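Local atomic coordinates of RhCC (PDB entry 4U5R), a protein that probably works as an unusual cofactor-independent oxygenase of the tautomerase superfamily and can bind magnesium. Residues B[11-16]-B[93-99]; B[21-25]-B[36-41]; B[115-121]-B[137-142]. The protein carries 1 engineered substitution. The contacts are given in a common frame with arbitrary orientation. Residues are numbered along the deposited sequence.

Contact 1. Residues B[11-16]-B[93-99]; sequences AFTPDD and FIKERGY
Residues 11-13 are loop and helix 14-32 starts at Pro14, with Thr13 as N-cap; the facing loop 93-99 winds into a 3-10 turn at 95-97 and is released by Gly98 at positive phi. The CA atoms of Asp16 and Phe93 are 7.8 Å apart. The ring edge of Phe12, an m rotamer, fits a notch: Phe12 CE1 lies 3.5 Å from Phe93 O and 4.0 Å from Phe93 CB, Phe12 CZ 4.1 Å from Ile94 CG1, and Phe12 CD1 3.7 Å from Arg97 NH1. Ala11 is a smaller bump, with its CB 3.3 Å from Tyr99 OH. Phe93 (m) points toward the helix start, its CE1 3.8 Å from Asp16 O.

Alongside the Phe12 ring, Arg97 extends (m, t, t) to a two-pronged salt bridge: NH1 to Asp16 OD2 2.9 Å, NH2 to Asp16 OD1 3.0 Å. Asp16 also closes a capping box: Thr13 N to Asp16 OD2 is 3.1 Å, and Thr13, chi1 p, presents OG1 to Asp16 N at 2.9 Å. Water 1 bridges Ala11 O (2.7 Å), Arg97 NH1 (3.2 Å) and Tyr99 OH (2.8 Å).

The N-terminus of helix 14-32 thus meets the link between helix 76-90 and strand 100-107; Leu20 and, from strand 2-8, Thr7 complete the surroundings of Phe12.

Contact 2. Residues B[21-25]-B[36-41]; sequences SEAIT and RFYVVV
Segment 21-25 is helical; segment 36-41 leaves a 3-10 turn (36-38) through Val39 and enters a strand at Val40. The register sets CA of Thr25 5.7 Å from CA of Val39, and CA of Ser21 6.3 Å from CA of Val41. Val39 and Val41, both t, point at the helix, while Val40 between them points away. Ile24 (m, t) meets both valines with one methyl: its CG2 is 4.0 Å from Val39 CG1 and 4.1 Å from Val41 CG2. Ser21 adds its CB, 4.1 Å from Val41 CG2, and its p rotamer turns OG back to the carbonyls of Lys17 and Glu18.

This is the helix-to-second-strand packing of a beta-alpha-beta unit, strand 2-8, helix 14-32, strand 40-46, the building block of the tautomerase superfamily; Ile24 and Val41 also rest on Trp3 and Ile5 of the first strand.

Thr25 is m, which directs OG1 to Ser21 O at 2.7 Å, with Val39 CG1 3.7 Å from OG1, and lays CG2 over one face of the Arg36 guanidinium, 3.9 Å from CZ. Water 2 donates to Val39 O at 2.9 Å and weakly to Thr25 OG1 at 3.3 Å. Arg36 (m, t, p, with chi4 near 87°) folds over so that NH1 reaches Glu22 OE1 in a very short salt bridge of 2.5 Å. The CA-to-CB bond of Glu22 points away from segment 36-41, and chi1 t, chi2 p bring its carboxylate round. Arg36 NH1 also bonds Gly54 O of the second subunit. Separately, Val40 and Val41 pair in an antiparallel ladder with a strand of that subunit.

Contact 3. Residues B[115-121]-B[137-142]; sequences TQGLVPP and PIPYDV
Neither segment is regular over its length. Residues 115-118 form a type I' beta turn, with Gln116 (49/35) and Gly117 (76/4) at its two positive-phi corners and a pair of backbone bonds closing it: Leu118 N to Thr115 O 2.9 Å and Thr115 N to Leu118 O 3.1 Å. From there the chain runs extended through Val119, Pro120 and Pro121. Segment 137-142 is also extended until Asp141 N-caps the next helix through Ala144 N. The two run in the same general sense but inclined to each other, CA to CA 6.9 Å for Gln116 and Pro137, 6.8 Å for Leu118 and Pro139, and 7.1 Å for Pro121 and Val142.

Leu118 (m, t) packs its CD1 against the 137-139 backbone, 3.6 Å from Pro137 O, 4.0 Å from Pro137 CB and 4.1 Å from Pro139 CD. Pro137 CG is 3.8 Å from Gln116 CB, and Pro137 CB is 4.1 Å from Thr115 CG2. At the other end Val119 CB lies 4.0 Å from Val142 CG2. Tyr140, chi1 p, reaches segment 115-121 with its hydroxyl, OH donating to Val119 O at 2.7 Å and lying 3.6 Å from Pro121 CB. Gln116 turns its amide to Asp100 and Trp101 of the second subunit, with a strand of which Thr115 pairs in an antiparallel ladder.

No backbone hydrogen bond joins the segments, and Pro120, Pro121, Pro137 and Pro139 could not donate one in any case; apolar packing and one direct tyrosine-to-carbonyl hydrogen bond hold the C-terminal extension to this turn.

How the contacts relate
Contacts 1 and 2 use the same helix, 14-32, about 17 Å apart between centres and without touching: contact 1 holds its N-terminal end, contact 2 its middle against strand 40-46. Contact 3 lies on the opposite side of the chain's centre from contact 1, about 35 Å away between centres. Contact 2 bridges towards it, at about 19 Å between centres, and the two touch: Phe37 CZ is 3.4 Å from Pro137 N, and Tyr38 OH 3.6 Å from both Pro120 CB and Pro121 CD. Both border the second subunit. All three lie away from Ala106, the engineered residue at the magnesium site seen for this protein; no magnesium is bound to this chain.

Contact 1. Residues B[11-16]-B[93-99]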
loop_
_atom_site.group_PDB
_atom_site.type_symbol
_atom_site.label_atom_id
_atom_site.label_comp_id
_atom_site.label_asym_id
_atom_site.label_seq_id
_atom_site.Cartn_x
_atom_site.Cartn_y
_atom_site.Cartn_z
ATOM N N ALA B 11 5.386 20.528 6.274
ATOM C CA ALA B 11 6.830 20.408 6.083
ATOM C C ALA B 11 7.283 21.000 4.750
ATOM O O ALA B 11 8.336 21.645 4.676
ATOM C CB ALA B 11 7.266 18.941 6.169
ATOM N N PHE B 12 6.497 20.755 3.699
ATOM C CA PHE B 12 6.843 21.185 2.348
ATOM C C PHE B 12 5.898 22.233 1.783
ATOM O O PHE B 12 4.675 22.115 1.899
ATOM C CB PHE B 12 6.862 19.990 1.395
ATOM C CG PHE B 12 7.911 18.966 1.714
ATOM C CD1 PHE B 12 9.146 19.336 2.214
ATOM C CD2 PHE B 12 7.662 17.622 1.479
ATOM C CE1 PHE B 12 10.109 18.383 2.486
ATOM C CE2 PHE B 12 8.621 16.664 1.750
ATOM C CZ PHE B 12 9.839 17.041 2.262
ATOM N N THR B 13 6.482 23.239 1.142
ATOM C CA THR B 13 5.715 24.234 0.390
ATOM C C THR B 13 5.280 23.645 -0.943
ATOM O O THR B 13 5.808 22.618 -1.364
ATOM C CB THR B 13 6.541 25.504 0.116
ATOM O OG1 THR B 13 7.650 25.171 -0.726
ATOM C CG2 THR B 13 7.043 26.126 1.419
ATOM N N PRO B 14 4.325 24.297 -1.628
ATOM C CA PRO B 14 3.996 23.810 -2.974
ATOM C C PRO B 14 5.224 23.770 -3.900
ATOM O O PRO B 14 5.397 22.816 -4.673
ATOM C CB PRO B 14 2.956 24.825 -3.463
ATOM C CG PRO B 14 2.313 25.319 -2.222
ATOM C CD PRO B 14 3.394 25.348 -1.176
ATOM N N ASP B 15 6.082 24.786 -3.808
ATOM C CA ASP B 15 7.322 24.797 -4.572
ATOM C C ASP B 15 8.233 23.622 -4.198
ATOM O O ASP B 15 8.805 22.996 -5.084
ATOM C CB ASP B 15 8.054 26.129 -4.383
ATOM C CG ASP B 15 7.376 27.274 -5.121
ATOM O OD1 ASP B 15 6.512 27.001 -5.985
ATOM O OD2 ASP B 15 7.708 28.447 -4.844
ATOM N N ASP B 16 8.343 23.311 -2.902
ATOM C CA ASP B 16 9.082 22.122 -2.444
ATOM C C ASP B 16 8.567 20.842 -3.094
ATOM O O ASP B 16 9.340 19.976 -3.488
ATOM C CB ASP B 16 8.964 21.930 -0.927
ATOM C CG ASP B 16 9.842 22.867 -0.112
ATOM O OD1 ASP B 16 10.798 23.486 -0.640
ATOM O OD2 ASP B 16 9.562 22.957 1.103
ATOM N N PHE B 93 15.798 17.625 0.671
ATOM C CA PHE B 93 14.509 17.989 1.266
ATOM C C PHE B 93 14.239 17.328 2.613
ATOM O O PHE B 93 13.414 17.813 3.387
ATOM C CB PHE B 93 13.372 17.628 0.303
ATOM C CG PHE B 93 13.500 18.262 -1.056
ATOM C CD1 PHE B 93 12.937 19.504 -1.322
ATOM C CD2 PHE B 93 14.164 17.598 -2.074
ATOM C CE1 PHE B 93 13.056 20.082 -2.582
ATOM C CE2 PHE B 93 14.294 18.172 -3.329
ATOM C CZ PHE B 93 13.732 19.415 -3.585
ATOM N N ILE B 94 14.915 16.219 2.877
ATOM C CA ILE B 94 14.596 15.407 4.046
ATOM C C ILE B 94 15.820 15.283 4.971
ATOM O O ILE B 94 15.868 15.954 6.007
ATOM C CB ILE B 94 14.044 14.036 3.600
ATOM C CG1 ILE B 94 12.750 14.276 2.811
ATOM C CG2 ILE B 94 13.741 13.155 4.799
ATOM C CD1 ILE B 94 12.235 13.066 2.068
ATOM N N LYS B 95 16.813 14.472 4.610
ATOM C CA LYS B 95 18.023 14.358 5.439
ATOM C C LYS B 95 18.602 15.722 5.811
ATOM O O LYS B 95 18.845 15.990 6.994
ATOM C CB LYS B 95 19.099 13.523 4.731
ATOM C CG LYS B 95 20.425 13.416 5.502
ATOM C CD LYS B 95 21.441 12.561 4.744
ATOM C CE LYS B 95 22.709 12.317 5.557
ATOM N NZ LYS B 95 22.466 11.349 6.677
ATOM N N GLU B 96 18.766 16.593 4.820
ATOM C CA GLU B 96 19.485 17.856 5.034
ATOM C C GLU B 96 18.638 18.940 5.712
ATOM O O GLU B 96 19.148 20.022 6.019
ATOM C CB GLU B 96 20.047 18.361 3.699
ATOM C CG GLU B 96 21.138 17.443 3.152
ATOM C CD GLU B 96 21.596 17.805 1.745
ATOM O OE1 GLU B 96 21.346 18.942 1.299
ATOM O OE2 GLU B 96 22.204 16.937 1.080
ATOM N N ARG B 97 17.366 18.646 5.977
ATOM C CA ARG B 97 16.524 19.534 6.770
ATOM C C ARG B 97 16.321 18.966 8.172
ATOM O O ARG B 97 15.514 19.479 8.945
ATOM C CB ARG B 97 15.172 19.763 6.090
ATOM C CG ARG B 97 15.293 20.509 4.772
ATOM C CD ARG B 97 13.940 20.997 4.299
ATOM N NE ARG B 97 14.024 21.618 2.978
ATOM C CZ ARG B 97 12.970 22.049 2.287
ATOM N NH1 ARG B 97 11.748 21.943 2.803
ATOM N NH2 ARG B 97 13.138 22.601 1.090
ATOM N N GLY B 98 17.038 17.888 8.480
ATOM C CA GLY B 98 17.071 17.369 9.836
ATOM C C GLY B 98 15.975 16.382 10.194
ATOM O O GLY B 98 15.808 16.037 11.363
ATOM N N TYR B 99 15.238 15.911 9.193
ATOM C CA TYR B 99 14.195 14.915 9.430
ATOM C C TYR B 99 14.757 13.515 9.609
ATOM O O TYR B 99 15.844 13.201 9.124
ATOM C CB TYR B 99 13.196 14.878 8.263
ATOM C CG TYR B 99 12.379 16.131 8.122
ATOM C CD1 TYR B 99 11.340 16.402 8.998
ATOM C CD2 TYR B 99 12.645 17.048 7.111
ATOM C CE1 TYR B 99 10.578 17.551 8.875
ATOM C CE2 TYR B 99 11.892 18.207 6.986
ATOM C CZ TYR B 99 10.868 18.452 7.873
ATOM O OH TYR B 99 10.113 19.594 7.751
HETATM O O HOH W 1 10.814 21.442 5.805
#

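Contact 2. Residues B[21-25]-B[36-41]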
loop_
_atom_site.group_PDB
_atom_site.type_symbol
_atom_site.label_atom_id
_atom_site.label_comp_id
_atom_site.label_asym_id
_atom_site.label_seq_id
_atom_site.Cartn_x
_atom_site.Cartn_y
_atom_site.Cartn_z
ATOM N N SER B 21 9.150 16.279 -6.452
ATOM C CA SER B 21 8.511 15.366 -7.406
ATOM C C SER B 21 9.214 15.406 -8.762
ATOM O O SER B 21 9.288 14.387 -9.458
ATOM C CB SER B 21 7.015 15.676 -7.564
ATOM O OG SER B 21 6.779 16.976 -8.079
ATOM N N GLU B 22 9.752 16.567 -9.129
ATOM C CA GLU B 22 10.559 16.676 -10.337
ATOM C C GLU B 22 11.838 15.826 -10.221
ATOM O O GLU B 22 12.223 15.119 -11.164
ATOM C CB GLU B 22 10.900 18.148 -10.609
ATOM C CG GLU B 22 11.917 18.349 -11.698
ATOM C CD GLU B 22 11.428 17.870 -13.046
ATOM O OE1 GLU B 22 10.194 17.814 -13.246
ATOM O OE2 GLU B 22 12.279 17.552 -13.906
ATOM N N ALA B 23 12.483 15.875 -9.060
ATOM C CA ALA B 23 13.698 15.094 -8.856
ATOM C C ALA B 23 13.424 13.598 -8.910
ATOM O O ALA B 23 14.193 12.830 -9.498
ATOM C CB ALA B 23 14.348 15.465 -7.528
ATOM N N ILE B 24 12.321 13.192 -8.290
ATOM C CA ILE B 24 11.899 11.798 -8.292
ATOM C C ILE B 24 11.563 11.348 -9.719
ATOM O O ILE B 24 12.027 10.299 -10.164
ATOM C CB ILE B 24 10.692 11.597 -7.360
ATOM C CG1 ILE B 24 11.143 11.751 -5.906
ATOM C CG2 ILE B 24 10.053 10.236 -7.595
ATOM C CD1 ILE B 24 10.004 11.944 -4.938
ATOM N N THR B 25 10.814 12.181 -10.442
ATOM C CA THR B 25 10.512 11.921 -11.849
ATOM C C THR B 25 11.788 11.764 -12.673
ATOM O O THR B 25 11.879 10.876 -13.526
ATOM C CB THR B 25 9.659 13.057 -12.438
ATOM O OG1 THR B 25 8.419 13.125 -11.728
ATOM C CG2 THR B 25 9.375 12.835 -13.935
ATOM N N ARG B 36 7.059 10.810 -18.375
ATOM C CA ARG B 36 7.099 11.537 -17.117
ATOM C C ARG B 36 5.827 11.307 -16.321
ATOM O O ARG B 36 5.883 11.136 -15.094
ATOM C CB ARG B 36 7.312 13.031 -17.363
ATOM C CG ARG B 36 8.627 13.371 -18.025
ATOM C CD ARG B 36 8.674 14.855 -18.322
ATOM N NE ARG B 36 8.476 15.591 -17.083
ATOM C CZ ARG B 36 9.463 15.912 -16.256
ATOM N NH1 ARG B 36 9.202 16.566 -15.135
ATOM N NH2 ARG B 36 10.713 15.576 -16.558
ATOM N N PHE B 37 4.684 11.256 -17.002
ATOM C CA PHE B 37 3.412 11.179 -16.296
ATOM C C PHE B 37 3.158 9.826 -15.606
ATOM O O PHE B 37 2.222 9.739 -14.813
ATOM C CB PHE B 37 2.233 11.500 -17.230
ATOM C CG PHE B 37 1.987 10.463 -18.286
ATOM C CD1 PHE B 37 1.137 9.392 -18.053
ATOM C CD2 PHE B 37 2.575 10.592 -19.528
ATOM C CE1 PHE B 37 0.915 8.448 -19.040
ATOM C CE2 PHE B 37 2.350 9.649 -20.519
ATOM C CZ PHE B 37 1.513 8.582 -20.269
ATOM N N TYR B 38 3.961 8.795 -15.907
ATOM C CA TYR B 38 3.944 7.542 -15.128
ATOM C C TYR B 38 4.289 7.788 -13.660
ATOM O O TYR B 38 3.832 7.049 -12.782
ATOM C CB TYR B 38 4.935 6.495 -15.662
ATOM C CG TYR B 38 4.532 5.731 -16.903
ATOM C CD1 TYR B 38 3.400 6.070 -17.623
ATOM C CD2 TYR B 38 5.301 4.667 -17.346
ATOM C CE1 TYR B 38 3.050 5.373 -18.769
ATOM C CE2 TYR B 38 4.956 3.956 -18.480
ATOM C CZ TYR B 38 3.835 4.319 -19.183
ATOM O OH TYR B 38 3.507 3.625 -20.319
ATOM N N VAL B 39 5.104 8.808 -13.395
ATOM C CA VAL B 39 5.598 9.045 -12.036
ATOM C C VAL B 39 4.609 9.881 -11.219
ATOM O O VAL B 39 4.455 11.088 -11.429
ATOM C CB VAL B 39 6.981 9.737 -12.060
ATOM C CG1 VAL B 39 7.616 9.702 -10.682
ATOM C CG2 VAL B 39 7.901 9.049 -13.051
ATOM N N VAL B 40 3.965 9.215 -10.268
ATOM C CA VAL B 40 2.963 9.843 -9.412
ATOM C C VAL B 40 3.525 9.937 -7.991
ATOM O O VAL B 40 4.022 8.946 -7.428
ATOM C CB VAL B 40 1.636 9.048 -9.424
ATOM C CG1 VAL B 40 0.658 9.607 -8.403
ATOM C CG2 VAL B 40 1.024 9.035 -10.833
ATOM N N VAL B 41 3.470 11.133 -7.417
ATOM C CA VAL B 41 3.919 11.343 -6.044
ATOM C C VAL B 41 2.784 11.956 -5.223
ATOM O O VAL B 41 2.280 13.061 -5.512
ATOM C CB VAL B 41 5.166 12.254 -5.962
ATOM C CG1 VAL B 41 5.603 12.388 -4.508
ATOM C CG2 VAL B 41 6.315 11.703 -6.782
HETATM O O HOH W 2 5.581 13.321 -9.994
#

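Contact 3. Residues B[115-121]-B[137-142]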
loop_
_atom_site.group_PDB
_atom_site.type_symbol
_atom_site.label_atom_id
_atom_site.label_comp_id
_atom_site.label_asym_id
_atom_site.label_seq_id
_atom_site.Cartn_x
_atom_site.Cartn_y
_atom_site.Cartn_z
ATOM N N THR B 115 -3.658 3.213 -17.230
ATOM C CA THR B 115 -3.628 4.654 -17.040
ATOM C C THR B 115 -4.543 5.310 -18.078
ATOM O O THR B 115 -4.486 4.982 -19.258
ATOM C CB THR B 115 -2.194 5.212 -17.101
ATOM O OG1 THR B 115 -2.213 6.607 -16.735
ATOM C CG2 THR B 115 -1.564 4.998 -18.488
ATOM N N GLN B 116 -5.405 6.213 -17.615
ATOM C CA GLN B 116 -6.506 6.775 -18.415
ATOM C C GLN B 116 -7.330 5.679 -19.116
ATOM O O GLN B 116 -7.825 5.870 -20.238
ATOM C CB GLN B 116 -5.972 7.779 -19.444
ATOM C CG GLN B 116 -6.869 8.995 -19.683
ATOM C CD GLN B 116 -6.778 10.063 -18.599
ATOM O OE1 GLN B 116 -6.188 9.863 -17.538
ATOM N NE2 GLN B 116 -7.352 11.218 -18.880
ATOM N N GLY B 117 -7.472 4.543 -18.439
ATOM C CA GLY B 117 -8.204 3.395 -18.949
ATOM C C GLY B 117 -7.468 2.588 -20.008
ATOM O O GLY B 117 -8.034 1.640 -20.547
ATOM N N LEU B 118 -6.222 2.959 -20.307
ATOM C CA LEU B 118 -5.458 2.326 -21.385
ATOM C C LEU B 118 -4.431 1.335 -20.858
ATOM O O LEU B 118 -3.870 1.529 -19.781
ATOM C CB LEU B 118 -4.739 3.387 -22.234
ATOM C CG LEU B 118 -5.585 4.470 -22.907
ATOM C CD1 LEU B 118 -4.709 5.526 -23.570
ATOM C CD2 LEU B 118 -6.535 3.828 -23.921
ATOM N N VAL B 119 -4.173 0.295 -21.645
ATOM C CA VAL B 119 -3.061 -0.613 -21.388
ATOM C C VAL B 119 -1.763 0.110 -21.714
ATOM O O VAL B 119 -1.557 0.512 -22.857
ATOM C CB VAL B 119 -3.164 -1.894 -22.249
ATOM C CG1 VAL B 119 -1.924 -2.780 -22.076
ATOM C CG2 VAL B 119 -4.443 -2.658 -21.936
ATOM N N PRO B 120 -0.889 0.297 -20.715
ATOM C CA PRO B 120 0.406 0.892 -21.058
ATOM C C PRO B 120 1.193 0.022 -22.042
ATOM O O PRO B 120 1.090 -1.201 -22.003
ATOM C CB PRO B 120 1.110 0.992 -19.696
ATOM C CG PRO B 120 -0.033 1.086 -18.714
ATOM C CD PRO B 120 -1.049 0.136 -19.256
ATOM N N PRO B 121 1.951 0.657 -22.942
ATOM C CA PRO B 121 2.650 -0.109 -23.987
ATOM C C PRO B 121 3.848 -0.886 -23.445
ATOM O O PRO B 121 4.266 -0.648 -22.320
ATOM C CB PRO B 121 3.095 0.975 -24.975
ATOM C CG PRO B 121 3.125 2.225 -24.175
ATOM C CD PRO B 121 2.014 2.104 -23.180
ATOM N N PRO B 137 -0.996 9.694 -22.201
ATOM C CA PRO B 137 -1.335 8.355 -22.698
ATOM C C PRO B 137 -2.176 8.428 -23.967
ATOM O O PRO B 137 -3.324 8.869 -23.921
ATOM C CB PRO B 137 -2.117 7.728 -21.540
ATOM C CG PRO B 137 -2.596 8.871 -20.728
ATOM C CD PRO B 137 -1.653 10.016 -20.924
ATOM N N ILE B 138 -1.593 7.999 -25.082
ATOM C CA ILE B 138 -2.247 8.048 -26.386
ATOM C C ILE B 138 -2.950 6.734 -26.702
ATOM O O ILE B 138 -2.320 5.678 -26.691
ATOM C CB ILE B 138 -1.243 8.338 -27.530
ATOM C CG1 ILE B 138 -0.395 9.581 -27.238
ATOM C CG2 ILE B 138 -1.992 8.468 -28.860
ATOM C CD1 ILE B 138 -1.108 10.883 -27.447
ATOM N N PRO B 139 -4.265 6.787 -26.968
ATOM C CA PRO B 139 -4.972 5.573 -27.394
ATOM C C PRO B 139 -4.300 4.915 -28.593
ATOM O O PRO B 139 -3.908 5.610 -29.536
ATOM C CB PRO B 139 -6.360 6.091 -27.768
ATOM C CG PRO B 139 -6.547 7.301 -26.890
ATOM C CD PRO B 139 -5.176 7.935 -26.815
ATOM N N TYR B 140 -4.156 3.594 -28.548
ATOM C CA TYR B 140 -3.432 2.875 -29.585
ATOM C C TYR B 140 -3.909 1.433 -29.678
ATOM O O TYR B 140 -4.606 0.925 -28.784
ATOM C CB TYR B 140 -1.914 2.919 -29.319
ATOM C CG TYR B 140 -1.464 2.049 -28.169
ATOM C CD1 TYR B 140 -1.686 2.439 -26.849
ATOM C CD2 TYR B 140 -0.811 0.844 -28.394
ATOM C CE1 TYR B 140 -1.285 1.638 -25.792
ATOM C CE2 TYR B 140 -0.408 0.040 -27.344
ATOM C CZ TYR B 140 -0.647 0.442 -26.045
ATOM O OH TYR B 140 -0.245 -0.371 -25.019
ATOM N N ASP B 141 -3.553 0.790 -30.785
ATOM C CA ASP B 141 -3.859 -0.609 -31.013
ATOM C C ASP B 141 -2.883 -1.457 -30.224
ATOM O O ASP B 141 -1.725 -1.614 -30.618
ATOM C CB ASP B 141 -3.783 -0.941 -32.509
ATOM C CG ASP B 141 -4.448 -2.264 -32.855
ATOM O OD1 ASP B 141 -4.113 -3.292 -32.236
ATOM O OD2 ASP B 141 -5.317 -2.272 -33.751
ATOM N N VAL B 142 -3.352 -1.991 -29.099
ATOM C CA VAL B 142 -2.491 -2.734 -28.191
ATOM C C VAL B 142 -1.854 -3.935 -28.879
ATOM O O VAL B 142 -0.646 -4.146 -28.777
ATOM C CB VAL B 142 -3.267 -3.212 -26.950
ATOM C CG1 VAL B 142 -2.353 -3.999 -26.019
ATOM C CG2 VAL B 142 -3.875 -2.025 -26.221
#